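Local coordinates for tyrosine-protein phosphatase YwqE (Bacillus subtilis, PDB 3QY7), which removes phosphate from tyrosine-phosphorylated proteins, acting as a metal-dependent phosphatase of the PHP-like TIM-barrel type with manganese as its cofactor, at residues R35-T40 with I71-L76; E80-G85 with L106-F111; F111-R116 with N140-E145. All coordinates share one frame; numbering follows the deposited sequence.

Contact 1: residues R35-T40 with I71-L76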
loop_
_atom_site.group_PDB
_atom_site.type_symbol
_atom_site.label_atom_id
_atom_site.label_comp_id
_atom_site.label_asym_id
_atom_site.label_seq_id
_atom_site.Cartn_x
_atom_site.Cartn_y
_atom_site.Cartn_z
ATOM N N ARG A 35 -8.427 -3.555 -12.028
ATOM C CA ARG A 35 -8.888 -2.582 -13.036
ATOM C C ARG A 35 -8.380 -1.184 -12.720
ATOM O O ARG A 35 -8.367 -0.308 -13.586
ATOM C CB ARG A 35 -10.428 -2.500 -13.112
ATOM C CG ARG A 35 -11.214 -3.767 -12.803
ATOM C CD ARG A 35 -10.833 -4.953 -13.663
ATOM N NE ARG A 35 -11.268 -4.831 -15.054
ATOM C CZ ARG A 35 -10.451 -4.663 -16.093
ATOM N NH1 ARG A 35 -9.133 -4.585 -15.919
ATOM N NH2 ARG A 35 -10.962 -4.581 -17.316
ATOM N N THR A 36 -7.989 -0.976 -11.465
ATOM C CA THR A 36 -7.634 0.354 -11.009
ATOM C C THR A 36 -6.406 0.233 -10.122
ATOM O O THR A 36 -6.403 -0.596 -9.214
ATOM C CB THR A 36 -8.777 0.995 -10.207
ATOM O OG1 THR A 36 -10.006 0.903 -10.959
ATOM C CG2 THR A 36 -8.464 2.461 -9.888
ATOM N N ILE A 37 -5.386 1.051 -10.387
ATOM C CA ILE A 37 -4.178 1.078 -9.569
ATOM C C ILE A 37 -3.983 2.475 -9.041
ATOM O O ILE A 37 -4.035 3.437 -9.801
ATOM C CB ILE A 37 -2.916 0.659 -10.375
ATOM C CG1 ILE A 37 -2.998 -0.839 -10.696
ATOM C CG2 ILE A 37 -1.638 1.013 -9.567
ATOM C CD1 ILE A 37 -1.867 -1.387 -11.552
ATOM N N ILE A 38 -3.759 2.599 -7.734
ATOM C CA ILE A 38 -3.271 3.869 -7.231
ATOM C C ILE A 38 -1.742 3.800 -7.290
ATOM O O ILE A 38 -1.120 3.020 -6.553
ATOM C CB ILE A 38 -3.736 4.171 -5.799
ATOM C CG1 ILE A 38 -5.260 4.077 -5.708
ATOM C CG2 ILE A 38 -3.242 5.551 -5.376
ATOM C CD1 ILE A 38 -5.813 4.260 -4.251
ATOM N N ALA A 39 -1.146 4.566 -8.192
ATOM C CA ALA A 39 0.324 4.588 -8.279
ATOM C C ALA A 39 0.854 5.254 -7.040
ATOM O O ALA A 39 0.341 6.300 -6.620
ATOM C CB ALA A 39 0.787 5.313 -9.499
ATOM N N THR A 40 1.856 4.623 -6.408
ATOM C CA THR A 40 2.420 5.149 -5.163
ATOM C C THR A 40 3.945 5.221 -5.253
ATOM O O THR A 40 4.638 4.517 -4.491
ATOM C CB THR A 40 2.032 4.301 -3.956
ATOM O OG1 THR A 40 2.430 2.943 -4.176
ATOM C CG2 THR A 40 0.529 4.339 -3.744
ATOM N N ILE A 71 -5.354 -1.362 -23.138
ATOM C CA ILE A 71 -5.271 -2.060 -21.845
ATOM C C ILE A 71 -6.283 -1.453 -20.862
ATOM O O ILE A 71 -6.223 -0.254 -20.579
ATOM C CB ILE A 71 -3.843 -2.004 -21.267
ATOM C CG1 ILE A 71 -2.853 -2.654 -22.249
ATOM C CG2 ILE A 71 -3.813 -2.673 -19.862
ATOM C CD1 ILE A 71 -1.391 -2.372 -21.960
ATOM N N PRO A 72 -7.228 -2.273 -20.342
ATOM C CA PRO A 72 -8.295 -1.733 -19.484
ATOM C C PRO A 72 -7.818 -1.565 -18.038
ATOM O O PRO A 72 -8.218 -2.308 -17.152
ATOM C CB PRO A 72 -9.394 -2.790 -19.598
ATOM C CG PRO A 72 -8.653 -4.064 -19.892
ATOM C CD PRO A 72 -7.399 -3.714 -20.606
ATOM N N LEU A 73 -6.955 -0.592 -17.824
ATOM C CA LEU A 73 -6.481 -0.264 -16.501
ATOM C C LEU A 73 -6.414 1.237 -16.288
ATOM O O LEU A 73 -5.928 1.906 -17.120
ATOM C CB LEU A 73 -5.115 -0.853 -16.268
ATOM C CG LEU A 73 -4.675 -0.682 -14.816
ATOM C CD1 LEU A 73 -4.764 -1.856 -14.065
ATOM C CD2 LEU A 73 -3.415 0.037 -14.614
ATOM N N HIS A 74 -6.876 1.716 -15.145
ATOM C CA HIS A 74 -6.846 3.153 -14.829
ATOM C C HIS A 74 -5.910 3.394 -13.657
ATOM O O HIS A 74 -6.038 2.749 -12.611
ATOM C CB HIS A 74 -8.278 3.613 -14.515
ATOM C CG HIS A 74 -8.443 5.078 -14.217
ATOM N ND1 HIS A 74 -7.700 6.077 -14.812
ATOM C CD2 HIS A 74 -9.356 5.711 -13.441
ATOM C CE1 HIS A 74 -8.116 7.252 -14.378
ATOM N NE2 HIS A 74 -9.125 7.059 -13.554
ATOM N N VAL A 75 -4.946 4.292 -13.866
ATOM C CA VAL A 75 -3.957 4.661 -12.860
ATOM C C VAL A 75 -4.346 6.006 -12.227
ATOM O O VAL A 75 -4.577 7.005 -12.929
ATOM C CB VAL A 75 -2.537 4.740 -13.474
ATOM C CG1 VAL A 75 -1.515 5.026 -12.387
ATOM C CG2 VAL A 75 -2.203 3.420 -14.162
ATOM N N LEU A 76 -4.434 6.001 -10.895
ATOM C CA LEU A 76 -4.722 7.189 -10.105
ATOM C C LEU A 76 -3.482 7.626 -9.299
ATOM O O LEU A 76 -2.570 6.822 -9.053
ATOM C CB LEU A 76 -5.903 6.915 -9.173
ATOM C CG LEU A 76 -7.213 6.714 -9.944
ATOM C CD1 LEU A 76 -8.254 6.155 -9.011
ATOM C CD2 LEU A 76 -7.680 8.026 -10.562
HETATM O O HOH W 1 -10.182 0.055 -15.866
#

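Contact 2: residues E80-G85 with L106-F111. With FE (Fe (III) ion), chain B; FE (Fe (III) ion), chain C.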
loop_
_atom_site.group_PDB
_atom_site.type_symbol
_atom_site.label_atom_id
_atom_site.label_comp_id
_atom_site.label_asym_id
_atom_site.label_seq_id
_atom_site.Cartn_x
_atom_site.Cartn_y
_atom_site.Cartn_z
ATOM N N GLU A 80 4.101 6.678 -1.959
ATOM C CA GLU A 80 4.530 5.959 -0.770
ATOM C C GLU A 80 5.479 6.910 -0.041
ATOM O O GLU A 80 6.509 7.320 -0.589
ATOM C CB GLU A 80 5.247 4.647 -1.126
ATOM C CG GLU A 80 5.711 3.891 0.160
ATOM C CD GLU A 80 6.408 2.575 -0.112
ATOM O OE1 GLU A 80 6.562 2.217 -1.275
ATOM O OE2 GLU A 80 6.780 1.902 0.860
ATOM N N ILE A 81 5.097 7.288 1.172
ATOM C CA ILE A 81 5.826 8.335 1.912
ATOM C C ILE A 81 6.596 7.733 3.087
ATOM O O ILE A 81 6.020 7.356 4.095
ATOM C CB ILE A 81 4.843 9.415 2.415
ATOM C CG1 ILE A 81 4.010 9.956 1.242
ATOM C CG2 ILE A 81 5.605 10.537 3.174
ATOM C CD1 ILE A 81 2.808 10.803 1.657
ATOM N N ARG A 82 7.914 7.645 2.940
ATOM C CA ARG A 82 8.757 7.273 4.065
ATOM C C ARG A 82 8.560 8.316 5.154
ATOM O O ARG A 82 8.736 9.515 4.906
ATOM C CB ARG A 82 10.221 7.220 3.637
ATOM C CG ARG A 82 11.206 6.989 4.790
ATOM C CD ARG A 82 11.140 5.539 5.292
ATOM N NE ARG A 82 11.508 4.579 4.253
ATOM C CZ ARG A 82 12.759 4.265 3.924
ATOM N NH1 ARG A 82 13.784 4.833 4.565
ATOM N NH2 ARG A 82 12.987 3.378 2.960
ATOM N N ILE A 83 8.215 7.852 6.352
ATOM C CA ILE A 83 7.872 8.738 7.463
ATOM C C ILE A 83 8.983 9.753 7.716
ATOM O O ILE A 83 10.160 9.439 7.590
ATOM C CB ILE A 83 7.540 7.919 8.743
ATOM C CG1 ILE A 83 6.845 8.777 9.811
ATOM C CG2 ILE A 83 8.778 7.165 9.267
ATOM C CD1 ILE A 83 6.224 7.962 10.947
ATOM N N TYR A 84 8.576 10.980 8.008
ATOM C CA TYR A 84 9.499 12.023 8.480
ATOM C C TYR A 84 8.700 13.002 9.313
ATOM O O TYR A 84 7.473 12.951 9.325
ATOM C CB TYR A 84 10.281 12.692 7.331
ATOM C CG TYR A 84 9.456 13.473 6.332
ATOM C CD1 TYR A 84 8.782 12.823 5.296
ATOM C CD2 TYR A 84 9.372 14.862 6.399
ATOM C CE1 TYR A 84 8.044 13.535 4.370
ATOM C CE2 TYR A 84 8.630 15.584 5.477
ATOM C CZ TYR A 84 7.960 14.911 4.460
ATOM O OH TYR A 84 7.226 15.625 3.533
ATOM N N GLY A 85 9.397 13.872 10.045
ATOM C CA GLY A 85 8.742 14.681 11.070
ATOM C C GLY A 85 7.696 15.661 10.567
ATOM O O GLY A 85 6.745 15.969 11.283
ATOM N N LEU A 106 -0.365 6.880 2.616
ATOM C CA LEU A 106 0.504 5.694 2.721
ATOM C C LEU A 106 1.850 6.080 3.305
ATOM O O LEU A 106 2.645 6.757 2.663
ATOM C CB LEU A 106 0.660 5.033 1.339
ATOM C CG LEU A 106 1.416 3.692 1.318
ATOM C CD1 LEU A 106 0.675 2.625 2.106
ATOM C CD2 LEU A 106 1.645 3.256 -0.117
ATOM N N ILE A 107 2.061 5.656 4.549
ATOM C CA ILE A 107 3.249 5.993 5.320
ATOM C C ILE A 107 4.062 4.725 5.527
ATOM O O ILE A 107 3.534 3.723 6.015
ATOM C CB ILE A 107 2.843 6.582 6.694
ATOM C CG1 ILE A 107 1.972 7.836 6.521
ATOM C CG2 ILE A 107 4.086 6.885 7.570
ATOM C CD1 ILE A 107 2.646 8.984 5.828
ATOM N N GLU A 108 5.340 4.796 5.178
ATOM C CA GLU A 108 6.257 3.666 5.283
ATOM C C GLU A 108 7.291 3.961 6.354
ATOM O O GLU A 108 7.920 5.015 6.321
ATOM C CB GLU A 108 6.972 3.460 3.951
ATOM C CG GLU A 108 7.871 2.228 3.901
ATOM C CD GLU A 108 8.980 2.344 2.878
ATOM O OE1 GLU A 108 9.312 1.325 2.232
ATOM O OE2 GLU A 108 9.533 3.446 2.694
ATOM N N PHE A 109 7.450 3.021 7.284
ATOM C CA PHE A 109 8.532 3.054 8.284
ATOM C C PHE A 109 9.840 2.589 7.647
ATOM O O PHE A 109 9.837 1.734 6.778
ATOM C CB PHE A 109 8.207 2.128 9.469
ATOM C CG PHE A 109 6.945 2.475 10.220
ATOM C CD1 PHE A 109 6.541 3.803 10.386
ATOM C CD2 PHE A 109 6.171 1.470 10.789
ATOM C CE1 PHE A 109 5.381 4.111 11.091
ATOM C CE2 PHE A 109 5.009 1.761 11.515
ATOM C CZ PHE A 109 4.603 3.105 11.668
ATOM N N PRO A 110 10.977 3.134 8.105
ATOM C CA PRO A 110 12.242 2.513 7.745
ATOM C C PRO A 110 12.216 1.031 8.115
ATOM O O PRO A 110 11.546 0.646 9.074
ATOM C CB PRO A 110 13.252 3.262 8.615
ATOM C CG PRO A 110 12.469 3.843 9.716
ATOM C CD PRO A 110 11.148 4.198 9.102
ATOM N N PHE A 111 12.943 0.201 7.373
ATOM C CA PHE A 111 12.777 -1.245 7.498
ATOM C C PHE A 111 13.129 -1.810 8.886
ATOM O O PHE A 111 12.643 -2.872 9.265
ATOM C CB PHE A 111 13.565 -1.982 6.410
ATOM C CG PHE A 111 14.961 -2.368 6.825
ATOM C CD1 PHE A 111 15.265 -3.695 7.128
ATOM C CD2 PHE A 111 15.962 -1.408 6.926
ATOM C CE1 PHE A 111 16.555 -4.066 7.510
ATOM C CE2 PHE A 111 17.259 -1.764 7.319
ATOM C CZ PHE A 111 17.553 -3.097 7.608
HETATM FE FE FE B . 8.040 0.226 0.955
HETATM FE FE FE C . 6.337 0.234 -2.088
HETATM O O HOH W 2 11.813 1.662 1.179
HETATM O O HOH W 3 9.569 -1.399 0.890
HETATM O O HOH W 4 6.830 -0.602 -0.484
#

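Contact 3: residues F111-R116 with N140-E145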
loop_
_atom_site.group_PDB
_atom_site.type_symbol
_atom_site.label_atom_id
_atom_site.label_comp_id
_atom_site.label_asym_id
_atom_site.label_seq_id
_atom_site.Cartn_x
_atom_site.Cartn_y
_atom_site.Cartn_z
ATOM N N PHE A 111 12.943 0.201 7.373
ATOM C CA PHE A 111 12.777 -1.245 7.498
ATOM C C PHE A 111 13.129 -1.810 8.886
ATOM O O PHE A 111 12.643 -2.872 9.265
ATOM C CB PHE A 111 13.565 -1.982 6.410
ATOM C CG PHE A 111 14.961 -2.368 6.825
ATOM C CD1 PHE A 111 15.265 -3.695 7.128
ATOM C CD2 PHE A 111 15.962 -1.408 6.926
ATOM C CE1 PHE A 111 16.555 -4.066 7.510
ATOM C CE2 PHE A 111 17.259 -1.764 7.319
ATOM C CZ PHE A 111 17.553 -3.097 7.608
ATOM N N ASP A 112 13.960 -1.085 9.631
ATOM C CA ASP A 112 14.584 -1.621 10.841
ATOM C C ASP A 112 13.870 -1.272 12.143
ATOM O O ASP A 112 14.053 -1.960 13.148
ATOM C CB ASP A 112 16.052 -1.181 10.924
ATOM C CG ASP A 112 16.207 0.327 11.004
ATOM O OD1 ASP A 112 15.677 1.032 10.123
ATOM O OD2 ASP A 112 16.858 0.819 11.948
ATOM N N HIS A 113 13.080 -0.199 12.148
ATOM C CA HIS A 113 12.418 0.220 13.389
ATOM C C HIS A 113 11.175 1.050 13.133
ATOM O O HIS A 113 10.969 1.553 12.020
ATOM C CB HIS A 113 13.387 1.014 14.284
ATOM C CG HIS A 113 13.728 2.371 13.753
ATOM N ND1 HIS A 113 13.334 3.536 14.376
ATOM C CD2 HIS A 113 14.412 2.748 12.648
ATOM C CE1 HIS A 113 13.764 4.574 13.680
ATOM N NE2 HIS A 113 14.422 4.123 12.626
ATOM N N VAL A 114 10.358 1.186 14.173
ATOM C CA VAL A 114 9.229 2.106 14.160
ATOM C C VAL A 114 9.677 3.375 14.878
ATOM O O VAL A 114 9.952 3.330 16.082
ATOM C CB VAL A 114 7.996 1.506 14.851
ATOM C CG1 VAL A 114 6.847 2.513 14.877
ATOM C CG2 VAL A 114 7.560 0.225 14.139
ATOM N N PRO A 115 9.770 4.506 14.146
ATOM C CA PRO A 115 10.179 5.762 14.783
ATOM C C PRO A 115 9.303 6.083 15.993
ATOM O O PRO A 115 8.087 5.840 15.977
ATOM C CB PRO A 115 9.986 6.793 13.670
ATOM C CG PRO A 115 10.217 6.006 12.417
ATOM C CD PRO A 115 9.555 4.681 12.694
ATOM N N ARG A 116 9.924 6.613 17.048
ATOM C CA ARG A 116 9.228 6.841 18.307
ATOM C C ARG A 116 8.084 7.847 18.176
ATOM O O ARG A 116 7.103 7.751 18.899
ATOM C CB ARG A 116 10.216 7.299 19.386
ATOM C CG ARG A 116 11.333 6.307 19.683
ATOM C CD ARG A 116 11.012 5.396 20.867
ATOM N NE ARG A 116 11.160 6.078 22.156
ATOM C CZ ARG A 116 12.315 6.255 22.799
ATOM N NH1 ARG A 116 13.456 5.806 22.280
ATOM N NH2 ARG A 116 12.333 6.892 23.965
ATOM N N ASN A 140 8.617 -5.031 8.376
ATOM C CA ASN A 140 9.355 -4.219 9.339
ATOM C C ASN A 140 9.982 -5.101 10.429
ATOM O O ASN A 140 9.278 -5.847 11.108
ATOM C CB ASN A 140 8.431 -3.178 9.975
ATOM C CG ASN A 140 9.167 -2.246 10.901
ATOM O OD1 ASN A 140 9.364 -2.557 12.071
ATOM N ND2 ASN A 140 9.564 -1.089 10.384
ATOM N N ARG A 141 11.299 -4.983 10.590
ATOM C CA ARG A 141 12.049 -5.822 11.541
ATOM C C ARG A 141 11.547 -5.688 12.981
ATOM O O ARG A 141 11.388 -6.697 13.674
ATOM C CB ARG A 141 13.553 -5.526 11.485
ATOM C CG ARG A 141 14.440 -6.720 11.904
ATOM C CD ARG A 141 15.691 -6.328 12.703
ATOM N NE ARG A 141 16.437 -5.207 12.131
ATOM C CZ ARG A 141 17.488 -5.321 11.322
ATOM N NH1 ARG A 141 17.942 -6.514 10.959
ATOM N NH2 ARG A 141 18.088 -4.227 10.866
ATOM N N GLU A 142 11.306 -4.455 13.433
ATOM C CA GLU A 142 10.806 -4.233 14.797
ATOM C C GLU A 142 9.385 -4.735 15.049
ATOM O O GLU A 142 9.090 -5.278 16.118
ATOM C CB GLU A 142 10.934 -2.764 15.217
ATOM C CG GLU A 142 10.738 -2.580 16.715
ATOM C CD GLU A 142 11.063 -1.189 17.230
ATOM O OE1 GLU A 142 11.366 -0.266 16.432
ATOM O OE2 GLU A 142 11.008 -1.026 18.473
ATOM N N ILE A 143 8.482 -4.546 14.085
ATOM C CA ILE A 143 7.147 -5.106 14.231
ATOM C C ILE A 143 7.223 -6.636 14.287
ATOM O O ILE A 143 6.507 -7.269 15.057
ATOM C CB ILE A 143 6.194 -4.635 13.103
ATOM C CG1 ILE A 143 5.891 -3.147 13.267
ATOM C CG2 ILE A 143 4.920 -5.454 13.096
ATOM C CD1 ILE A 143 5.202 -2.508 12.056
ATOM N N ARG A 144 8.091 -7.213 13.465
ATOM C CA ARG A 144 8.332 -8.658 13.448
ATOM C C ARG A 144 8.816 -9.152 14.822
ATOM O O ARG A 144 8.356 -10.177 15.324
ATOM C CB ARG A 144 9.356 -8.979 12.357
ATOM C CG ARG A 144 9.726 -10.442 12.185
ATOM C CD ARG A 144 8.852 -11.140 11.155
ATOM N NE ARG A 144 9.395 -12.462 10.863
ATOM C CZ ARG A 144 10.095 -12.774 9.774
ATOM N NH1 ARG A 144 10.326 -11.870 8.820
ATOM N NH2 ARG A 144 10.555 -14.007 9.635
ATOM N N GLU A 145 9.728 -8.399 15.424
ATOM C CA GLU A 145 10.253 -8.721 16.753
ATOM C C GLU A 145 9.274 -8.405 17.891
ATOM O O GLU A 145 9.255 -9.080 18.931
ATOM C CB GLU A 145 11.584 -7.998 16.955
ATOM C CG GLU A 145 12.725 -8.625 16.151
ATOM C CD GLU A 145 13.900 -7.684 15.911
ATOM O OE1 GLU A 145 13.881 -6.535 16.418
ATOM O OE2 GLU A 145 14.851 -8.097 15.204
HETATM O O HOH W 5 15.398 -3.726 14.727
HETATM O O HOH W 6 12.092 2.083 17.813
#

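Contact 1: residues R35-T40 with I71-L76
Thr36, Ile37 and Ile38 pair with His74, Val75 and Leu76 as parallel neighbours in the barrel wall. The strand axes approach to 4.7 Å and differ in direction by 21°. Four backbone hydrogen bonds hold the pair: Ile37 N gives to His74 O, Leu76 N gives to Ile37 O at 2.8 Å, and the bonds His74 N to Arg35 O and Ala39 N to Leu76 O finish the two ends. On the face of Thr36 and Leu76 two methyls meet, CG2 to CD1 at 3.8 Å. The other face carries Ile37 and Val75. Here CD1 of Ile37 lies 3.7 Å from Leu73 CD2, and Ala29 of helix 19-31 packs behind Ile37. Val75 CG1, anti to its backbone N (chi1 -176°), lies 3.7 Å from Ala39 CB, and Val75 also rests on Leu62 and Leu66 of helix 52-68. At the exposed end the bent Arg35 chain reaches Pro72, NH2 lying 3.3 Å from Pro72 CB. A water donates to Arg35 O at 2.9 Å and, weakly, to Pro72 O. Two parallel strands with an intervening helix packed on one face make the beta-alpha-beta crossover from which TIM barrels are built.

Contact 2: residues E80-G85 with L106-F111
Ile83 crosses Ile107 at about a right angle, its CB 3.8 Å from Ile107 CG2. Its two branches part from there: CD1 meets the Phe109 ring edge-on, in plane, 3.9 Å from CE1, while CG2 touches Pro110 CD. Leu121 and Phe122 of helix 118-127 back this apolar group. Next come the parallel strands, joined by bonds from Ile81 N to Leu106 O, Glu108 N to Ile81 O and Ile83 N to Glu108 O. On the polar face, NE of Arg82 gives a straight salt-bridge bond (173°) to Glu108 OE2 at 2.8 Å, approaching from above the carboxylate, 52° out of its plane. Pro110 CA lies over one face of the guanidinium, and a water links NH2 to Glu108 OE1. The extended Glu80 side chain bridges two irons, OE2 at 2.1 Å from one and OE1 on the other; Glu108 OE1 binds the first, also at 2.1 Å, as does His136. OE2 of Glu80 and OE1 of Glu108 are 2.9 Å apart without a hydrogen bond, a closeness the shared cation probably makes tolerable. Arg82 is therefore placed as a second-shell residue, probably helping to orient Glu108; a phosphate beside Glu108, though probably from the crystallisation liquor, is consistent with a substrate pocket.

Contact 3: residues F111-R116 with N140-E145
Phe111 and Arg141 run alongside each other in the same direction, where the N-terminus of helix 141-145, with Asn140 as its N-cap, docks on the loop that leaves barrel strand 104-108. Their flat groups do not stack in parallel: ring and guanidinium planes are 53° apart. Phe111 CE1 stands over one face of the guanidinium, and Arg141 NH2 comes to 3.5 Å from Phe111 CZ. Asp112 CB serves both groups, covering one face of the Phe111 ring toward its rim and meeting the guanidinium edge, 3.7 Å from NH2. The carboxylate itself stays back, with Asp112 OD2 5.3 Å from Arg141 NH2, too far for a salt bridge, leaving at most a longer-range attraction. A water bridges the same pair, donating to Asp112 O and weakly accepting from Arg141 NE. In the backbone, the bond from Arg141 N to Phe111 O (2.8 Å) ties the first turn of the helix to the loop.

One residue further on, Glu142 extends toward the loop. Its OE1 accepts from Val114 N at 2.9 Å, on the anti side and 32° out of the carboxylate plane. A water that also donates to Val114 O gives OE1 a second bond, so two donors grip this oxygen.

Asn140 works in both directions. CG stands anti to the backbone N (chi1 -176°); the amide beyond it gives ND2 to the loop and OD1 to the helix: ND2 makes a weak bond to His113 O at 3.4 Å, and OD1 takes Ile143 N at 3.0 Å, in plane and on a lone pair. Across this amide, at about a right angle, lies Val114, whose CG2 touches Ile143 CG1 at 3.9 Å.

How the contacts relate
Followed from the N terminus, the three contacts come in series; none nests in or crosses another. Contact 1 closes the excursion through helix 52-68, returning the chain to the strand beside 36-38. The next strand, 80-82, opens contact 2, which closes round helix 87-92; the two contacts meet where Thr40 O packs on Glu80 CB and Thr40 CG2 on Leu106 CD2. Contact 3 starts from Phe111, the residue it shares with contact 2, and closes over helix 118-127 and strand 131-135. Pro115 packs on Ile83 and Val114 on Phe109, so the helix 141-145 end is tied through the loop to the iron-bearing strands, on the far side of the chain's centre from contact 1.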